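Local structure of dimethylsulfoniopropionate lyase (Roseovarius nubinhibens, 4B29) at residues R46-W51 / L201-G206; L112-W117 / P141-G146; E149-E154 / R205-G210; G161-H166 / M191-D196. The protein probably cleaves dimethylsulfoniopropionate to release dimethyl sulfide, as a zinc-binding enzyme of the cupin-like DddQ family. All coordinates share one frame; numbering follows the deposited sequence. Where two conformers were deposited one is given.

Contact 1. Residues R46-W51 / L201-G206; sequences RAFATW and LVLWRG
Arg205, at the end of strand 198-205, runs its side chain across one face of the Phe48 ring and reaches the carbonyl at the end of helix 43-48. The cation-pi stack joins the short helix 43-48 to the seven-stranded sheet of this cupin-type fold. From the backbone, Arg205 CB passes the rim of the ring near CE2, and CG comes to 3.5 Å from Phe48 CZ. Arg205 CD then stands over the middle of the face, 3.5 Å from the centroid of the Phe48 ring, a CH-pi contact. NE continues across to Phe48 CE1, and CZ ends 4.3 Å from the ring centroid, off-centre. The chain is extended from CG to NE, which carries the guanidinium along the ring instead of lifting it away; the two planes differ by 6°. The head has a second hold, since NE is also engaged in a salt bridge with Glu153, and this should help keep it flat on the ring.

Phe48 puts its CG anti to the backbone N (chi1 -172°), sending the ring away from its helix toward the strand. Leu203 CB meets it obliquely, 3.6 Å from Phe48 CE2, while the backbone of Trp204 lies at the ring edge. Leu155 of the neighbouring strand 153-159 also touches Phe48, and the ring is buried. Ala49 is the first residue to leave the helical conformation, and just before it Phe48 O receives Arg205 NH1 at 2.9 Å, in the carbonyl plane and on a lone pair.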
# COMPACT_ATOMS: atom_id res chain seq x y z
N ARG A 46 2.01 15.30 3.53
CA ARG A 46 1.35 16.42 4.21
C ARG A 46 0.59 17.31 3.24
O ARG A 46 -0.48 17.84 3.58
CB ARG A 46 2.38 17.25 4.99
CG ARG A 46 3.21 16.35 5.94
CD ARG A 46 3.78 17.16 7.10
NE ARG A 46 4.50 18.36 6.65
CZ ARG A 46 5.79 18.39 6.30
NH1 ARG A 46 6.57 17.28 6.30
NH2 ARG A 46 6.30 19.55 5.94
N ALA A 47 1.16 17.49 2.05
CA ALA A 47 0.48 18.29 1.03
C ALA A 47 -0.80 17.62 0.50
O ALA A 47 -1.75 18.33 0.09
CB ALA A 47 1.44 18.58 -0.16
N PHE A 48 -0.82 16.29 0.48
CA PHE A 48 -1.92 15.56 -0.12
C PHE A 48 -3.11 15.48 0.83
O PHE A 48 -4.26 15.61 0.41
CB PHE A 48 -1.43 14.15 -0.44
CG PHE A 48 -2.39 13.29 -1.25
CD1 PHE A 48 -2.46 13.39 -2.65
CD2 PHE A 48 -3.18 12.34 -0.59
CE1 PHE A 48 -3.29 12.50 -3.39
CE2 PHE A 48 -4.01 11.44 -1.31
CZ PHE A 48 -4.05 11.52 -2.71
N ALA A 49 -2.82 15.31 2.12
CA ALA A 49 -3.93 15.16 3.12
C ALA A 49 -3.43 15.46 4.51
O ALA A 49 -2.30 15.09 4.86
CB ALA A 49 -4.49 13.74 3.06
N THR A 50 -4.29 16.10 5.33
CA THR A 50 -3.97 16.25 6.73
C THR A 50 -4.20 14.92 7.44
O THR A 50 -5.17 14.20 7.14
CB THR A 50 -4.92 17.33 7.32
OG1 THR A 50 -4.67 18.54 6.60
CG2 THR A 50 -4.61 17.58 8.79
N TRP A 51 -3.35 14.57 8.40
CA TRP A 51 -3.57 13.32 9.12
C TRP A 51 -4.81 13.47 9.99
O TRP A 51 -4.88 14.43 10.71
CB TRP A 51 -2.38 13.04 10.03
CG TRP A 51 -2.44 11.65 10.65
CD1 TRP A 51 -2.84 11.34 11.92
CD2 TRP A 51 -2.12 10.43 10.01
NE1 TRP A 51 -2.77 9.98 12.11
CE2 TRP A 51 -2.31 9.39 10.97
CE3 TRP A 51 -1.65 10.08 8.72
CZ2 TRP A 51 -2.09 8.04 10.68
CZ3 TRP A 51 -1.39 8.72 8.45
CH2 TRP A 51 -1.63 7.72 9.42
N LEU A 201 3.05 2.15 0.93
CA LEU A 201 2.00 2.70 1.81
C LEU A 201 1.42 3.88 1.01
O LEU A 201 2.18 4.75 0.53
CB LEU A 201 2.59 3.10 3.18
CG LEU A 201 1.45 3.56 4.12
CD1 LEU A 201 1.71 3.11 5.58
CD2 LEU A 201 1.34 5.08 4.03
N VAL A 202 0.10 3.90 0.85
CA VAL A 202 -0.51 4.74 -0.20
C VAL A 202 -1.67 5.53 0.41
O VAL A 202 -2.43 4.99 1.20
CB VAL A 202 -1.06 3.82 -1.29
CG1 VAL A 202 -1.81 4.60 -2.39
CG2 VAL A 202 0.11 2.99 -1.90
N LEU A 203 -1.75 6.80 0.05
CA LEU A 203 -2.92 7.61 0.46
C LEU A 203 -3.89 7.78 -0.72
O LEU A 203 -3.48 7.79 -1.92
CB LEU A 203 -2.49 9.03 0.83
CG LEU A 203 -1.33 9.20 1.86
CD1 LEU A 203 -1.13 10.64 2.21
CD2 LEU A 203 -1.67 8.37 3.14
N TRP A 204 -5.18 7.98 -0.37
CA TRP A 204 -6.20 8.18 -1.42
C TRP A 204 -7.06 9.36 -1.03
O TRP A 204 -7.28 9.61 0.18
CB TRP A 204 -7.15 6.96 -1.48
CG TRP A 204 -6.54 5.61 -1.66
CD1 TRP A 204 -5.66 4.92 -0.79
CD2 TRP A 204 -6.64 4.81 -2.82
NE1 TRP A 204 -5.33 3.71 -1.35
CE2 TRP A 204 -5.91 3.62 -2.59
CE3 TRP A 204 -7.32 4.97 -4.04
CZ2 TRP A 204 -5.81 2.59 -3.55
CZ3 TRP A 204 -7.23 3.91 -5.01
CH2 TRP A 204 -6.51 2.75 -4.74
N ARG A 205 -7.52 10.10 -2.04
CA ARG A 205 -8.44 11.20 -1.76
C ARG A 205 -9.34 11.49 -2.96
O ARG A 205 -9.11 10.97 -4.08
CB ARG A 205 -7.71 12.48 -1.37
CG ARG A 205 -7.12 13.19 -2.63
CD ARG A 205 -6.19 14.33 -2.18
NE ARG A 205 -5.72 15.03 -3.41
CZ ARG A 205 -4.97 16.13 -3.40
NH1 ARG A 205 -4.52 16.66 -2.25
NH2 ARG A 205 -4.64 16.71 -4.57
N GLY A 206 -10.37 12.30 -2.71
CA GLY A 206 -11.09 12.89 -3.87
C GLY A 206 -12.40 12.18 -4.18
O GLY A 206 -12.85 11.28 -3.45

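Contact 2. Residues L112-W117 / P141-G146. With PO4 (phosphate ion), chain E; PO4 (phosphate ion), chain B.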
# COMPACT_ATOMS: atom_id res chain seq x y z
N LEU A 112 -1.18 -13.77 -7.37
CA LEU A 112 -2.05 -13.88 -6.17
C LEU A 112 -1.33 -14.47 -4.97
O LEU A 112 -1.60 -14.08 -3.82
CB LEU A 112 -3.33 -14.66 -6.50
CG LEU A 112 -4.25 -13.97 -7.51
CD1 LEU A 112 -5.42 -14.86 -7.89
CD2 LEU A 112 -4.80 -12.63 -6.93
N ASN A 113 -0.39 -15.40 -5.19
CA ASN A 113 0.38 -15.96 -4.08
C ASN A 113 1.34 -14.97 -3.44
O ASN A 113 1.64 -15.05 -2.24
CB ASN A 113 1.23 -17.15 -4.57
CG ASN A 113 0.39 -18.40 -4.80
OD1 ASN A 113 -0.69 -18.57 -4.21
ND2 ASN A 113 0.91 -19.29 -5.64
N ARG A 114 1.89 -14.08 -4.26
CA ARG A 114 3.05 -13.31 -3.83
C ARG A 114 2.75 -11.79 -3.80
O ARG A 114 3.66 -10.98 -3.69
CB ARG A 114 4.27 -13.61 -4.74
CG ARG A 114 4.61 -15.11 -4.68
CD ARG A 114 6.04 -15.39 -5.21
NE ARG A 114 6.08 -15.06 -6.63
CZ ARG A 114 6.82 -14.07 -7.14
NH1 ARG A 114 7.59 -13.33 -6.33
NH2 ARG A 114 6.79 -13.83 -8.44
N PHE A 115 1.47 -11.45 -3.82
CA PHE A 115 1.07 -10.04 -3.63
C PHE A 115 -0.14 -10.01 -2.71
O PHE A 115 -0.93 -10.97 -2.65
CB PHE A 115 0.74 -9.40 -4.99
CG PHE A 115 -0.56 -8.61 -5.00
CD1 PHE A 115 -1.76 -9.26 -5.30
CD2 PHE A 115 -0.58 -7.24 -4.67
CE1 PHE A 115 -2.98 -8.56 -5.33
CE2 PHE A 115 -1.83 -6.53 -4.68
CZ PHE A 115 -2.99 -7.20 -5.02
N GLY A 116 -0.31 -8.91 -2.00
CA GLY A 116 -1.63 -8.68 -1.37
C GLY A 116 -1.66 -7.23 -0.88
O GLY A 116 -0.67 -6.51 -0.97
N TRP A 117 -2.80 -6.81 -0.37
CA TRP A 117 -2.89 -5.46 0.16
C TRP A 117 -3.86 -5.44 1.35
O TRP A 117 -4.66 -6.38 1.52
CB TRP A 117 -3.41 -4.48 -0.92
CG TRP A 117 -4.82 -4.69 -1.38
CD1 TRP A 117 -5.27 -5.63 -2.25
CD2 TRP A 117 -5.97 -3.93 -0.96
NE1 TRP A 117 -6.64 -5.49 -2.43
CE2 TRP A 117 -7.09 -4.46 -1.65
CE3 TRP A 117 -6.15 -2.85 -0.09
CZ2 TRP A 117 -8.40 -3.94 -1.49
CZ3 TRP A 117 -7.45 -2.34 0.07
CH2 TRP A 117 -8.55 -2.89 -0.63
N PRO A 141 9.32 -10.20 -5.90
CA PRO A 141 10.04 -9.95 -7.15
C PRO A 141 9.41 -10.57 -8.38
O PRO A 141 8.70 -11.57 -8.32
CB PRO A 141 11.42 -10.62 -6.90
CG PRO A 141 11.49 -10.93 -5.46
CD PRO A 141 10.07 -11.01 -4.93
N GLY A 142 9.71 -9.99 -9.54
CA GLY A 142 9.29 -10.60 -10.81
C GLY A 142 7.82 -10.61 -11.10
O GLY A 142 7.29 -11.55 -11.70
N LEU A 143 7.12 -9.56 -10.65
CA LEU A 143 5.69 -9.44 -10.92
C LEU A 143 5.40 -8.24 -11.78
O LEU A 143 6.10 -7.21 -11.68
CB LEU A 143 4.94 -9.30 -9.58
CG LEU A 143 4.92 -10.56 -8.70
CD1 LEU A 143 4.01 -10.28 -7.44
CD2 LEU A 143 4.37 -11.77 -9.47
N ASP A 144 4.41 -8.38 -12.64
CA ASP A 144 3.97 -7.28 -13.49
C ASP A 144 2.52 -6.98 -13.14
O ASP A 144 1.61 -7.75 -13.44
CB ASP A 144 4.13 -7.63 -14.96
CG ASP A 144 3.99 -6.44 -15.87
OD1 ASP A 144 4.97 -5.64 -15.99
OD2 ASP A 144 2.90 -6.29 -16.46
N TYR A 145 2.32 -5.88 -12.44
CA TYR A 145 0.97 -5.41 -12.09
C TYR A 145 0.57 -4.56 -13.25
O TYR A 145 1.11 -3.44 -13.43
CB TYR A 145 1.06 -4.61 -10.78
CG TYR A 145 -0.24 -4.13 -10.19
CD1 TYR A 145 -1.48 -4.59 -10.66
CD2 TYR A 145 -0.22 -3.24 -9.11
CE1 TYR A 145 -2.68 -4.13 -10.08
CE2 TYR A 145 -1.42 -2.80 -8.51
CZ TYR A 145 -2.63 -3.25 -9.02
OH TYR A 145 -3.81 -2.81 -8.42
N GLY A 146 -0.34 -5.07 -14.08
CA GLY A 146 -0.67 -4.41 -15.35
C GLY A 146 -1.50 -3.15 -15.17
O GLY A 146 -1.86 -2.78 -14.03
P PO4 E . 9.41 -13.47 -2.27
O1 PO4 E . 9.28 -14.53 -1.15
O2 PO4 E . 8.85 -12.13 -1.85
O3 PO4 E . 10.88 -13.18 -2.46
O4 PO4 E . 8.70 -13.89 -3.55
P PO4 B . -3.36 0.52 -6.78
O1 PO4 B . -3.73 -0.93 -6.69
O2 PO4 B . -3.23 1.06 -5.34
O3 PO4 B . -2.06 0.74 -7.54
O4 PO4 B . -4.40 1.32 -7.49
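Arg114 grips one backbone oxygen with two nitrogens. Its NH1 lies 2.9 Å and its NH2 3.0 Å from Pro141 O, both hydrogen bonds, and this oxygen lies in the guanidinium plane. NH1 uses a lone pair of the carbonyl, whereas NH2 arrives almost along the C=O axis. The chain bends at chi3 (-65°), which brings the head end-on to the acceptor. NH1 also donates to O4 of a phosphate ion at 3.0 Å, near the same plane, and Pro141 CD packs 3.4 Å from O3 of that phosphate. Asp110, one turn earlier in the helix, forms a salt bridge with NH2 and helps fix the rotation of the group.

Outward from this polar knot, Leu143 CD2 touches Arg114 NH2 obliquely at 3.3 Å. Its other methyl, CD1, rests against Phe115 CB at 4.2 Å and near the carbonyl of Arg114. Farther along, Tyr145 OH donates to O1 of a second phosphate at 2.6 Å. That ion, also held by His148 and Tyr156, reaches the zinc through its O4, so Tyr145 lines the metal pocket; both phosphates probably come from the crystallisation liquor.

The contact ties the end of helix 109-114 and the start of strand 115-122 to the loop leading into strand 144-149, so it spans the two sheets. Trp139, from strand 133-139, meets the rings of both Phe115 and Tyr145, and Leu143 also packs on Asp110 and Phe111.

Contact 3. Residues E149-E154 / R205-G210. With ZN (zinc ion), chain J.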
# COMPACT_ATOMS: atom_id res chain seq x y z
N GLU A 149 -6.82 1.24 -12.93
CA GLU A 149 -7.24 2.63 -12.83
C GLU A 149 -8.41 2.73 -11.85
O GLU A 149 -9.02 1.72 -11.48
CB GLU A 149 -7.69 3.16 -14.20
CG GLU A 149 -8.90 2.35 -14.73
CD GLU A 149 -9.22 2.80 -16.12
OE1 GLU A 149 -8.53 2.34 -17.06
OE2 GLU A 149 -10.10 3.67 -16.25
N HIS A 150 -8.70 3.96 -11.44
CA HIS A 150 -9.81 4.21 -10.53
C HIS A 150 -10.07 5.71 -10.49
O HIS A 150 -9.15 6.54 -10.69
CB HIS A 150 -9.49 3.71 -9.10
CG HIS A 150 -8.07 3.96 -8.70
ND1 HIS A 150 -7.59 5.20 -8.36
CD2 HIS A 150 -7.02 3.12 -8.65
CE1 HIS A 150 -6.29 5.12 -8.09
NE2 HIS A 150 -5.93 3.86 -8.25
N LEU A 151 -11.31 6.08 -10.13
CA LEU A 151 -11.62 7.50 -10.04
C LEU A 151 -10.80 8.30 -8.96
O LEU A 151 -10.33 9.37 -9.23
CB LEU A 151 -13.15 7.68 -9.81
CG LEU A 151 -13.63 9.10 -9.62
CD1 LEU A 151 -13.38 9.99 -10.86
CD2 LEU A 151 -15.16 9.01 -9.32
N PRO A 152 -10.67 7.78 -7.71
CA PRO A 152 -9.99 8.58 -6.68
C PRO A 152 -8.51 8.80 -7.01
O PRO A 152 -7.90 7.97 -7.73
CB PRO A 152 -10.10 7.70 -5.40
CG PRO A 152 -10.47 6.30 -5.86
CD PRO A 152 -11.32 6.58 -7.14
N GLU A 153 -8.03 9.93 -6.58
CA GLU A 153 -6.55 10.20 -6.65
C GLU A 153 -5.82 9.36 -5.64
O GLU A 153 -6.37 8.98 -4.59
CB GLU A 153 -6.31 11.65 -6.32
CG GLU A 153 -6.90 12.61 -7.43
CD GLU A 153 -6.71 14.03 -7.07
OE1 GLU A 153 -6.05 14.33 -6.05
OE2 GLU A 153 -7.18 14.96 -7.80
N GLU A 154 -4.53 9.11 -5.89
CA GLU A 154 -3.77 8.26 -4.99
C GLU A 154 -2.35 8.81 -4.95
O GLU A 154 -1.88 9.39 -5.92
CB GLU A 154 -3.82 6.88 -5.63
CG GLU A 154 -2.76 5.99 -5.41
CD GLU A 154 -3.06 4.63 -5.99
OE1 GLU A 154 -2.95 4.42 -7.22
OE2 GLU A 154 -3.32 3.72 -5.22
N ARG A 205 -7.52 10.10 -2.04
CA ARG A 205 -8.44 11.20 -1.76
C ARG A 205 -9.34 11.49 -2.96
O ARG A 205 -9.11 10.97 -4.08
CB ARG A 205 -7.71 12.48 -1.37
CG ARG A 205 -7.12 13.19 -2.63
CD ARG A 205 -6.19 14.33 -2.18
NE ARG A 205 -5.72 15.03 -3.41
CZ ARG A 205 -4.97 16.13 -3.40
NH1 ARG A 205 -4.52 16.66 -2.25
NH2 ARG A 205 -4.64 16.71 -4.57
N GLY A 206 -10.37 12.30 -2.71
CA GLY A 206 -11.09 12.89 -3.87
C GLY A 206 -12.40 12.18 -4.18
O GLY A 206 -12.85 11.28 -3.45
N ALA A 207 -12.99 12.56 -5.30
CA ALA A 207 -14.19 11.85 -5.81
C ALA A 207 -13.92 10.37 -5.93
O ALA A 207 -12.85 9.92 -6.38
CB ALA A 207 -14.59 12.43 -7.20
N GLY A 208 -14.90 9.56 -5.53
CA GLY A 208 -14.72 8.12 -5.69
C GLY A 208 -13.90 7.47 -4.56
O GLY A 208 -13.62 6.27 -4.66
N LEU A 209 -13.54 8.24 -3.54
CA LEU A 209 -12.81 7.65 -2.38
C LEU A 209 -13.53 6.39 -1.89
O LEU A 209 -14.78 6.40 -1.74
CB LEU A 209 -12.71 8.64 -1.24
CG LEU A 209 -11.95 8.18 0.01
CD1 LEU A 209 -10.51 8.06 -0.42
CD2 LEU A 209 -12.01 9.28 1.03
N GLY A 210 -12.78 5.31 -1.67
CA GLY A 210 -13.38 4.03 -1.29
C GLY A 210 -13.56 3.09 -2.45
O GLY A 210 -13.76 1.88 -2.24
ZN ZN J . -4.04 3.04 -8.15
O HOH W 1 -11.02 11.70 -7.90
O HOH W 2 -6.62 17.40 -6.89
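Glu153 OE1 accepts from two nitrogens of Arg205. Both bonds belong to the salt bridge, Arg205 NE the nearer at 2.8 Å from Glu153 OE1 and NH2 with a weak bond. This oxygen lies in the guanidinium plane, though the carboxylate is turned 44° from it. The other carboxylate oxygen, OE2, receives a water at 2.7 Å, which Arg205 NH2 weakly binds. The backbones form an antiparallel hydrogen-bonded pair: Arg205 N donates to Glu153 O at 3.0 Å, and the return bond from Glu153 N is weak.

The pair joins the end of strand 198-205 to the start of strand 153-159, neighbours inside the larger sheet of the cupin-type fold, beside the zinc. His150 NE2 binds zinc at 2.1 Å and Glu154 OE1 at 2.0 Å; His189 and a phosphate oxygen supply the other two ligands. Glu154 OE1 is also hydrogen-bonded to His183 ND1. His150 ND1 donates in its ring plane to Pro152 O at 2.9 Å, fixing the rotation of the imidazole.

Gly206 to Leu209 make a type II turn closed by Leu209 N on Gly206 O. Pro152 CA approaches Ala207 O at 3.2 Å in a CA-H...O contact. One bridging water satisfies both Leu151 O and Ala207 O.

Contact 4. Residues G161-H166 / M191-D196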
# COMPACT_ATOMS: atom_id res chain seq x y z
N GLY A 161 12.18 -2.04 -0.52
CA GLY A 161 12.25 -2.64 -1.86
C GLY A 161 12.32 -1.53 -2.91
O GLY A 161 12.76 -0.41 -2.62
N ARG A 162 11.89 -1.86 -4.12
CA ARG A 162 11.92 -0.89 -5.24
C ARG A 162 11.15 -1.47 -6.40
O ARG A 162 10.96 -2.71 -6.52
CB ARG A 162 13.38 -0.57 -5.64
CG ARG A 162 14.06 -1.70 -6.30
CD ARG A 162 15.60 -1.37 -6.50
NE ARG A 162 16.05 -0.40 -7.49
CZ ARG A 162 16.32 -0.67 -8.79
NH1 ARG A 162 16.10 -1.87 -9.30
NH2 ARG A 162 16.82 0.26 -9.60
N ALA A 163 10.62 -0.59 -7.26
CA ALA A 163 9.91 -1.06 -8.43
C ALA A 163 9.84 0.02 -9.48
O ALA A 163 10.05 1.19 -9.18
CB ALA A 163 8.44 -1.53 -8.04
N LEU A 164 9.48 -0.40 -10.70
CA LEU A 164 9.32 0.51 -11.83
C LEU A 164 7.85 0.87 -11.96
O LEU A 164 7.03 -0.04 -12.17
CB LEU A 164 9.85 -0.17 -13.10
CG LEU A 164 9.83 0.73 -14.33
CD1 LEU A 164 10.76 1.94 -14.14
CD2 LEU A 164 10.22 -0.18 -15.57
N PHE A 165 7.57 2.17 -11.87
CA PHE A 165 6.19 2.71 -11.91
C PHE A 165 5.86 3.33 -13.25
O PHE A 165 6.61 4.19 -13.73
CB PHE A 165 6.02 3.74 -10.81
CG PHE A 165 5.84 3.12 -9.45
CD1 PHE A 165 6.93 2.57 -8.73
CD2 PHE A 165 4.54 3.02 -8.93
CE1 PHE A 165 6.76 1.97 -7.47
CE2 PHE A 165 4.34 2.44 -7.64
CZ PHE A 165 5.43 1.93 -6.92
N HIS A 166 4.74 2.88 -13.83
CA HIS A 166 4.23 3.34 -15.11
C HIS A 166 2.97 4.17 -14.90
O HIS A 166 2.14 3.82 -14.02
CB HIS A 166 3.82 2.14 -15.98
CG HIS A 166 4.89 1.10 -16.12
ND1 HIS A 166 5.98 1.28 -16.96
CD2 HIS A 166 5.05 -0.12 -15.54
CE1 HIS A 166 6.77 0.21 -16.89
NE2 HIS A 166 6.22 -0.66 -16.05
N MET A 191 2.87 -1.29 -12.53
CA MET A 191 4.12 -1.36 -11.79
C MET A 191 4.77 -2.73 -12.03
O MET A 191 4.07 -3.73 -12.06
CB MET A 191 3.80 -1.24 -10.29
CG MET A 191 5.06 -1.08 -9.41
SD MET A 191 4.67 -1.37 -7.64
CE MET A 191 4.36 -3.13 -7.70
N THR A 192 6.10 -2.76 -12.13
CA THR A 192 6.83 -4.01 -12.35
C THR A 192 7.89 -4.14 -11.27
O THR A 192 8.69 -3.21 -11.06
CB THR A 192 7.58 -3.90 -13.70
OG1 THR A 192 6.62 -3.58 -14.71
CG2 THR A 192 8.31 -5.23 -14.02
N THR A 193 7.92 -5.29 -10.60
CA THR A 193 9.07 -5.57 -9.74
C THR A 193 10.05 -6.45 -10.58
O THR A 193 9.65 -7.30 -11.38
CB THR A 193 8.74 -6.35 -8.45
OG1 THR A 193 7.86 -7.41 -8.77
CG2 THR A 193 8.01 -5.43 -7.41
N LEU A 194 11.32 -6.19 -10.34
CA LEU A 194 12.40 -6.93 -11.00
C LEU A 194 12.99 -7.88 -9.97
O LEU A 194 12.29 -8.78 -9.51
CB LEU A 194 13.41 -5.92 -11.57
CG LEU A 194 12.97 -5.03 -12.74
CD1 LEU A 194 12.34 -5.84 -13.87
CD2 LEU A 194 12.05 -3.88 -12.31
N THR A 195 14.23 -7.67 -9.54
CA THR A 195 14.90 -8.57 -8.62
C THR A 195 14.51 -8.40 -7.13
O THR A 195 14.70 -9.30 -6.31
CB THR A 195 16.44 -8.32 -8.83
OG1 THR A 195 16.77 -8.95 -10.09
CG2 THR A 195 17.20 -8.97 -7.80
N ASP A 196 13.94 -7.25 -6.81
CA ASP A 196 13.60 -6.90 -5.44
C ASP A 196 12.07 -6.89 -5.32
O ASP A 196 11.41 -6.70 -6.32
CB ASP A 196 14.14 -5.52 -5.10
CG ASP A 196 15.66 -5.45 -5.28
OD1 ASP A 196 16.35 -6.31 -4.70
OD2 ASP A 196 16.14 -4.55 -5.97
O HOH W 3 11.97 -4.70 -7.97
O HOH W 4 14.71 -4.18 -8.44
O HOH W 5 7.61 -2.97 -17.07
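Met191 lies beside Phe165 and covers one face of its ring. Its CG sits over the centre, 3.8 Å from the Phe165 centroid, and its sulfur stands obliquely beyond, with SD 3.5 Å from Phe165 CZ: a Met-aromatic contact with a CH-pi component. With CG anti to the backbone N (chi1 -171°), Met191 runs alongside the ring, and Ala163 CB closes on its CG at 3.7 Å.

Phe165 and Met191 form a non-hydrogen-bonded antiparallel pair. The adjoining pair, Leu164 and Thr192, is hydrogen-bonded: Leu164 N to Thr192 O and Thr192 N to Leu164 O, each 2.9 Å. Their side chains lie on the other face of the sheet, where Leu194 CD2 also touches Leu164 CB.

At the polar edge, a water bridges His166 NE2 and Thr192 OG1, and Asp144 also bonds that hydroxyl. At the other end, Arg162 NH1 and Asp196 OD2, 4.3 Å apart and so beyond a salt bridge, are linked by a second water, while Arg162 NE pairs with Glu176. A third water joins Arg162 O, Leu194 N and Asp196 O.

Strand 163-167 thus lies between strands 173-175 and 189-192, with Ile198 of strand 198-205 packed against Ala163, Phe165 and Met191, where the two sheets face each other.

Contacts 1 and 3 share Arg205 and Gly206 at the end of strand 198-205: one packs a helix in a buried setting, the other pairs the strand with 153-159 at the surface, beside the zinc. Trp204 of contact 1 touches His150 and Glu154 of contact 3. Contacts 2 and 4, with centres about 10 Å apart and both partly buried, meet on neighbouring strands 144-149 and 189-192 of the five-stranded sheet. Contact 2 relies on an arginine and a loop carbonyl, contact 4 on strand pairing with a sulfur-aromatic core. Contacts 1 and 2 lie on opposite sides of the chain's centre, their own centres about 24 Å apart.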